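Local coordinates for putative dimetal phosphatase (Danio rerio, PDB 2NXF), which probably hydrolyses ADP-ribose and CDP-alcohols such as CDP-choline, using a dinuclear metal centre of the calcineurin-like phosphoesterase type, at residues A[90-94]-A[132-136]; A[150-155]-A[195-199]. Residue numbers count along the deposited sequence, not the author numbering.

How the contacts relate
Contact 1 closes before contact 2 opens along the chain, and their centres lie about 18 Å apart. Contact 1 joins the two sheets of the metallophosphoesterase sandwich: strand 89-92 is an outermost strand of the six-stranded sheet, and strand 134-139 belongs to the other. From there strand 142-146, antiparallel to 134-139, leads into the 150-155 loop, which contact 2 pairs with the 195-199 loop beyond helix 162-174. The two contacts touch where W94 O lies 4.0 Å from Y150 CD2. Just after W94 comes the zinc ligand N96, whose side chain Y150 also meets, so the series runs from the core between the sheets to loops bordering the metal centre.

Contact 1: A[90-94]-A[132-136]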
loop_
_atom_site.group_PDB
_atom_site.type_symbol
_atom_site.label_atom_id
_atom_site.label_comp_id
_atom_site.label_asym_id
_atom_site.label_seq_id
_atom_site.Cartn_x
_atom_site.Cartn_y
_atom_site.Cartn_z
ATOM N N VAL A 90 11.225 9.383 -1.572
ATOM C CA VAL A 90 10.504 8.120 -1.454
ATOM C C VAL A 90 9.227 8.380 -0.661
ATOM O O VAL A 90 9.244 9.047 0.387
ATOM C CB VAL A 90 11.356 7.027 -0.750
ATOM C CG1 VAL A 90 10.584 5.720 -0.661
ATOM C CG2 VAL A 90 12.682 6.816 -1.518
ATOM N N HIS A 91 8.117 7.877 -1.181
ATOM C CA HIS A 91 6.819 8.045 -0.523
ATOM C C HIS A 91 6.442 6.718 0.105
ATOM O O HIS A 91 6.494 5.671 -0.552
ATOM C CB HIS A 91 5.773 8.521 -1.525
ATOM C CG HIS A 91 6.067 9.887 -2.046
ATOM N ND1 HIS A 91 5.702 11.032 -1.366
ATOM C CD2 HIS A 91 6.785 10.294 -3.120
ATOM C CE1 HIS A 91 6.147 12.087 -2.025
ATOM N NE2 HIS A 91 6.800 11.667 -3.095
ATOM N N HIS A 92 6.115 6.774 1.393
ATOM C CA HIS A 92 5.906 5.574 2.193
ATOM C C HIS A 92 4.437 5.442 2.560
ATOM O O HIS A 92 3.875 6.339 3.203
ATOM C CB HIS A 92 6.720 5.647 3.494
ATOM C CG HIS A 92 8.186 5.856 3.273
ATOM N ND1 HIS A 92 9.026 4.859 2.831
ATOM C CD2 HIS A 92 8.956 6.955 3.440
ATOM C CE1 HIS A 92 10.255 5.341 2.728
ATOM N NE2 HIS A 92 10.239 6.612 3.081
ATOM N N VAL A 93 3.847 4.320 2.155
ATOM C CA VAL A 93 2.501 3.928 2.558
ATOM C C VAL A 93 2.629 3.095 3.828
ATOM O O VAL A 93 3.521 2.254 3.914
ATOM C CB VAL A 93 1.837 3.107 1.402
ATOM C CG1 VAL A 93 0.480 2.547 1.834
ATOM C CG2 VAL A 93 1.680 3.968 0.172
ATOM N N TRP A 94 1.760 3.329 4.814
ATOM C CA TRP A 94 1.790 2.514 6.045
ATOM C C TRP A 94 0.837 1.321 5.940
ATOM O O TRP A 94 -0.361 1.481 5.648
ATOM C CB TRP A 94 1.486 3.323 7.312
ATOM C CG TRP A 94 2.416 4.470 7.544
ATOM C CD1 TRP A 94 3.606 4.722 6.909
ATOM C CD2 TRP A 94 2.245 5.505 8.511
ATOM N NE1 TRP A 94 4.165 5.878 7.407
ATOM C CE2 TRP A 94 3.349 6.390 8.379
ATOM C CE3 TRP A 94 1.251 5.792 9.454
ATOM C CZ2 TRP A 94 3.489 7.542 9.170
ATOM C CZ3 TRP A 94 1.388 6.944 10.244
ATOM C CH2 TRP A 94 2.504 7.802 10.093
ATOM N N TYR A 132 -3.010 9.307 8.269
ATOM C CA TYR A 132 -1.790 9.416 7.476
ATOM C C TYR A 132 -2.159 9.275 5.998
ATOM O O TYR A 132 -2.044 8.204 5.393
ATOM C CB TYR A 132 -0.750 8.363 7.904
ATOM C CG TYR A 132 0.504 8.473 7.073
ATOM C CD1 TYR A 132 1.331 9.593 7.170
ATOM C CD2 TYR A 132 0.862 7.441 6.183
ATOM C CE1 TYR A 132 2.483 9.721 6.360
ATOM C CE2 TYR A 132 2.010 7.544 5.396
ATOM C CZ TYR A 132 2.809 8.666 5.486
ATOM O OH TYR A 132 3.933 8.780 4.705
ATOM N N ALA A 133 -2.635 10.381 5.437
ATOM C CA ALA A 133 -3.044 10.440 4.050
ATOM C C ALA A 133 -2.675 11.805 3.540
ATOM O O ALA A 133 -2.794 12.822 4.263
ATOM C CB ALA A 133 -4.554 10.244 3.935
ATOM N N TYR A 134 -2.243 11.839 2.284
ATOM C CA TYR A 134 -1.847 13.115 1.685
ATOM C C TYR A 134 -1.888 13.037 0.187
ATOM O O TYR A 134 -1.965 11.949 -0.367
ATOM C CB TYR A 134 -0.472 13.564 2.171
ATOM C CG TYR A 134 0.730 12.701 1.780
ATOM C CD1 TYR A 134 1.549 13.073 0.703
ATOM C CD2 TYR A 134 1.077 11.553 2.516
ATOM C CE1 TYR A 134 2.680 12.341 0.355
ATOM C CE2 TYR A 134 2.225 10.803 2.159
ATOM C CZ TYR A 134 3.008 11.206 1.083
ATOM O OH TYR A 134 4.150 10.497 0.729
ATOM N N GLU A 135 -1.879 14.206 -0.450
ATOM C CA GLU A 135 -1.932 14.265 -1.901
ATOM C C GLU A 135 -1.043 15.397 -2.377
ATOM O O GLU A 135 -0.868 16.394 -1.671
ATOM C CB GLU A 135 -3.383 14.438 -2.392
ATOM C CG GLU A 135 -4.157 15.607 -1.757
ATOM C CD GLU A 135 -4.139 16.890 -2.564
ATOM O OE1 GLU A 135 -4.760 17.887 -2.089
ATOM O OE2 GLU A 135 -3.496 16.926 -3.651
ATOM N N PHE A 136 -0.478 15.216 -3.569
ATOM C CA PHE A 136 0.381 16.227 -4.171
ATOM C C PHE A 136 0.423 16.021 -5.666
ATOM O O PHE A 136 0.077 14.924 -6.165
ATOM C CB PHE A 136 1.796 16.118 -3.572
ATOM C CG PHE A 136 2.495 14.815 -3.876
ATOM C CD1 PHE A 136 3.464 14.743 -4.878
ATOM C CD2 PHE A 136 2.212 13.666 -3.134
ATOM C CE1 PHE A 136 4.110 13.531 -5.141
ATOM C CE2 PHE A 136 2.859 12.461 -3.397
ATOM C CZ PHE A 136 3.799 12.402 -4.409
#
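Y132, H91 and W94 bury the most surface in this contact, which packs two sheets face to face: the axes of strands 90-92 and 134-136 approach to 10.8 Å and run nearly antiparallel (152°), so side chains rather than backbone bridge the gap. Y132 lies flat on W94 in a face-to-face stack, ring centroids 3.6 Å apart and planes at 6°, with W94 CD2 3.3 Å from Y132 CD2. Two broad planar rings suit such a close, nearly parallel stack, and Y132 CB adds a CH-pi contact to the six-membered ring of W94. The phenol is long enough for Y132 OH to donate to H92 O at 2.9 Å, on the edge of strand 89-92 turned away from strand 54-57. H91, central in the second cluster, suits its place by offering both a polar rim and a flat face: H91 ND1 hydrogen-bonds Y134 OH at 2.7 Å, while its ring forms an offset stack with F136 (centroids 4.5 Å, planes at 19°). S114 OG meets both tyrosine hydroxyls, and W94 NE1 bonds L112 O. Aromatic rings thus supply the bulk of the interface, and their polar rims let it be buried with these hydrogen-bonding groups satisfied.

Contact 2: A[150-155]-A[195-199]; sequences YDLSVI and VKFNG
This is a loop-to-loop contact beside the dinuclear metal centre, between the 150-155 segment that follows strand 142-146 and the 195-199 segment that precedes helix 203-219. Neither has regular structure, but V195 to N198 form a type I beta turn closed by N198 N to V195 O (3.1 Å). The CA atoms of S153 and G199 come within 4.6 Å, those of V154 and K196 within 6.7 Å. Y150, with chi1 m and chi2 near -91°, sends its hydroxyl over to the turn, where Y150 OH donates to F197 O at 2.7 Å. S153, in the p rotamer, folds back so that S153 OG donates to Y150 O at 2.8 Å. G199 is fully extended, its CA 3.1 Å from L152 O; any CB would collide with that oxygen. One water bridges the loops, accepting from V154 N (2.9 Å) and donating to K196 O (2.7 Å) and N198 O (2.8 Å). The all-trans K196 chain lends its methylenes as apolar surface, CG lying 3.6 Å from V154 CG2 and 3.7 Å from I155 CG2. N198 OD1 bonds the zinc ligand H265, while Y150 and I155 rest on helix 96-101 and V154 packs on helix 162-174.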
loop_
_atom_site.group_PDB
_atom_site.type_symbol
_atom_site.label_atom_id
_atom_site.label_comp_id
_atom_site.label_asym_id
_atom_site.label_seq_id
_atom_site.Cartn_x
_atom_site.Cartn_y
_atom_site.Cartn_z
ATOM N N TYR A 150 -5.495 1.816 7.428
ATOM C CA TYR A 150 -5.650 1.435 8.849
ATOM C C TYR A 150 -6.184 2.577 9.715
ATOM O O TYR A 150 -6.083 2.554 10.934
ATOM C CB TYR A 150 -4.346 0.831 9.415
ATOM C CG TYR A 150 -4.042 -0.457 8.693
ATOM C CD1 TYR A 150 -4.508 -1.687 9.184
ATOM C CD2 TYR A 150 -3.384 -0.440 7.448
ATOM C CE1 TYR A 150 -4.275 -2.867 8.493
ATOM C CE2 TYR A 150 -3.151 -1.614 6.748
ATOM C CZ TYR A 150 -3.614 -2.822 7.264
ATOM O OH TYR A 150 -3.395 -4.011 6.595
ATOM N N ASP A 151 -6.775 3.562 9.045
ATOM C CA ASP A 151 -7.473 4.664 9.697
ATOM C C ASP A 151 -8.528 4.074 10.648
ATOM O O ASP A 151 -8.572 4.396 11.843
ATOM C CB ASP A 151 -8.087 5.498 8.563
ATOM C CG ASP A 151 -8.909 6.667 9.034
ATOM O OD1 ASP A 151 -8.992 6.971 10.243
ATOM O OD2 ASP A 151 -9.489 7.292 8.117
ATOM N N LEU A 152 -9.372 3.198 10.110
ATOM C CA LEU A 152 -10.189 2.353 10.973
ATOM C C LEU A 152 -9.457 1.028 11.103
ATOM O O LEU A 152 -9.302 0.318 10.123
ATOM C CB LEU A 152 -11.583 2.153 10.366
ATOM C CG LEU A 152 -12.406 3.424 10.139
ATOM C CD1 LEU A 152 -13.770 3.011 9.611
ATOM C CD2 LEU A 152 -12.546 4.246 11.418
ATOM N N SER A 153 -8.972 0.719 12.298
ATOM C CA SER A 153 -8.308 -0.559 12.551
ATOM C C SER A 153 -8.201 -0.748 14.046
ATOM O O SER A 153 -8.367 0.205 14.819
ATOM C CB SER A 153 -6.902 -0.576 11.936
ATOM O OG SER A 153 -6.021 0.337 12.597
ATOM N N VAL A 154 -7.949 -1.985 14.462
ATOM C CA VAL A 154 -7.638 -2.204 15.865
ATOM C C VAL A 154 -6.126 -2.205 16.098
ATOM O O VAL A 154 -5.673 -1.987 17.215
ATOM C CB VAL A 154 -8.303 -3.475 16.438
ATOM C CG1 VAL A 154 -9.816 -3.316 16.464
ATOM C CG2 VAL A 154 -7.891 -4.712 15.645
ATOM N N ILE A 155 -5.355 -2.433 15.031
ATOM C CA ILE A 155 -3.901 -2.544 15.170
ATOM C C ILE A 155 -3.189 -1.188 15.046
ATOM O O ILE A 155 -2.040 -1.041 15.513
ATOM C CB ILE A 155 -3.286 -3.556 14.175
ATOM C CG1 ILE A 155 -3.510 -3.101 12.715
ATOM C CG2 ILE A 155 -3.787 -4.973 14.450
ATOM C CD1 ILE A 155 -2.680 -3.885 11.734
ATOM N N VAL A 195 -10.841 -9.269 9.237
ATOM C CA VAL A 195 -9.765 -9.801 10.058
ATOM C C VAL A 195 -8.936 -8.636 10.591
ATOM O O VAL A 195 -8.952 -7.544 10.011
ATOM C CB VAL A 195 -8.828 -10.764 9.261
ATOM C CG1 VAL A 195 -9.557 -12.070 8.972
ATOM C CG2 VAL A 195 -8.326 -10.119 7.965
ATOM N N LYS A 196 -8.225 -8.896 11.685
ATOM C CA LYS A 196 -7.453 -7.913 12.441
ATOM C C LYS A 196 -6.294 -7.323 11.628
ATOM O O LYS A 196 -5.846 -6.193 11.891
ATOM C CB LYS A 196 -6.924 -8.612 13.705
ATOM C CG LYS A 196 -6.238 -7.749 14.722
ATOM C CD LYS A 196 -5.810 -8.614 15.908
ATOM C CE LYS A 196 -4.734 -7.930 16.722
ATOM N NZ LYS A 196 -4.426 -8.678 17.987
ATOM N N PHE A 197 -5.804 -8.076 10.636
ATOM C CA PHE A 197 -4.693 -7.561 9.826
ATOM C C PHE A 197 -5.134 -6.643 8.671
ATOM O O PHE A 197 -4.299 -6.180 7.906
ATOM C CB PHE A 197 -3.764 -8.684 9.354
ATOM C CG PHE A 197 -4.417 -9.751 8.508
ATOM C CD1 PHE A 197 -4.595 -9.557 7.125
ATOM C CD2 PHE A 197 -4.763 -10.991 9.066
ATOM C CE1 PHE A 197 -5.136 -10.572 6.308
ATOM C CE2 PHE A 197 -5.307 -12.027 8.256
ATOM C CZ PHE A 197 -5.490 -11.818 6.891
ATOM N N ASN A 198 -6.446 -6.407 8.564
ATOM C CA ASN A 198 -6.990 -5.419 7.650
ATOM C C ASN A 198 -7.527 -4.194 8.389
ATOM O O ASN A 198 -7.405 -4.070 9.610
ATOM C CB ASN A 198 -8.069 -6.033 6.746
ATOM C CG ASN A 198 -7.512 -7.072 5.812
ATOM O OD1 ASN A 198 -6.312 -7.061 5.480
ATOM N ND2 ASN A 198 -8.376 -7.968 5.346
ATOM N N GLY A 199 -8.124 -3.296 7.629
ATOM C CA GLY A 199 -8.635 -2.058 8.172
ATOM C C GLY A 199 -9.488 -1.386 7.132
ATOM O O GLY A 199 -9.687 -1.914 6.032
HETATM O O HOH W 1 -7.229 -3.882 12.361
#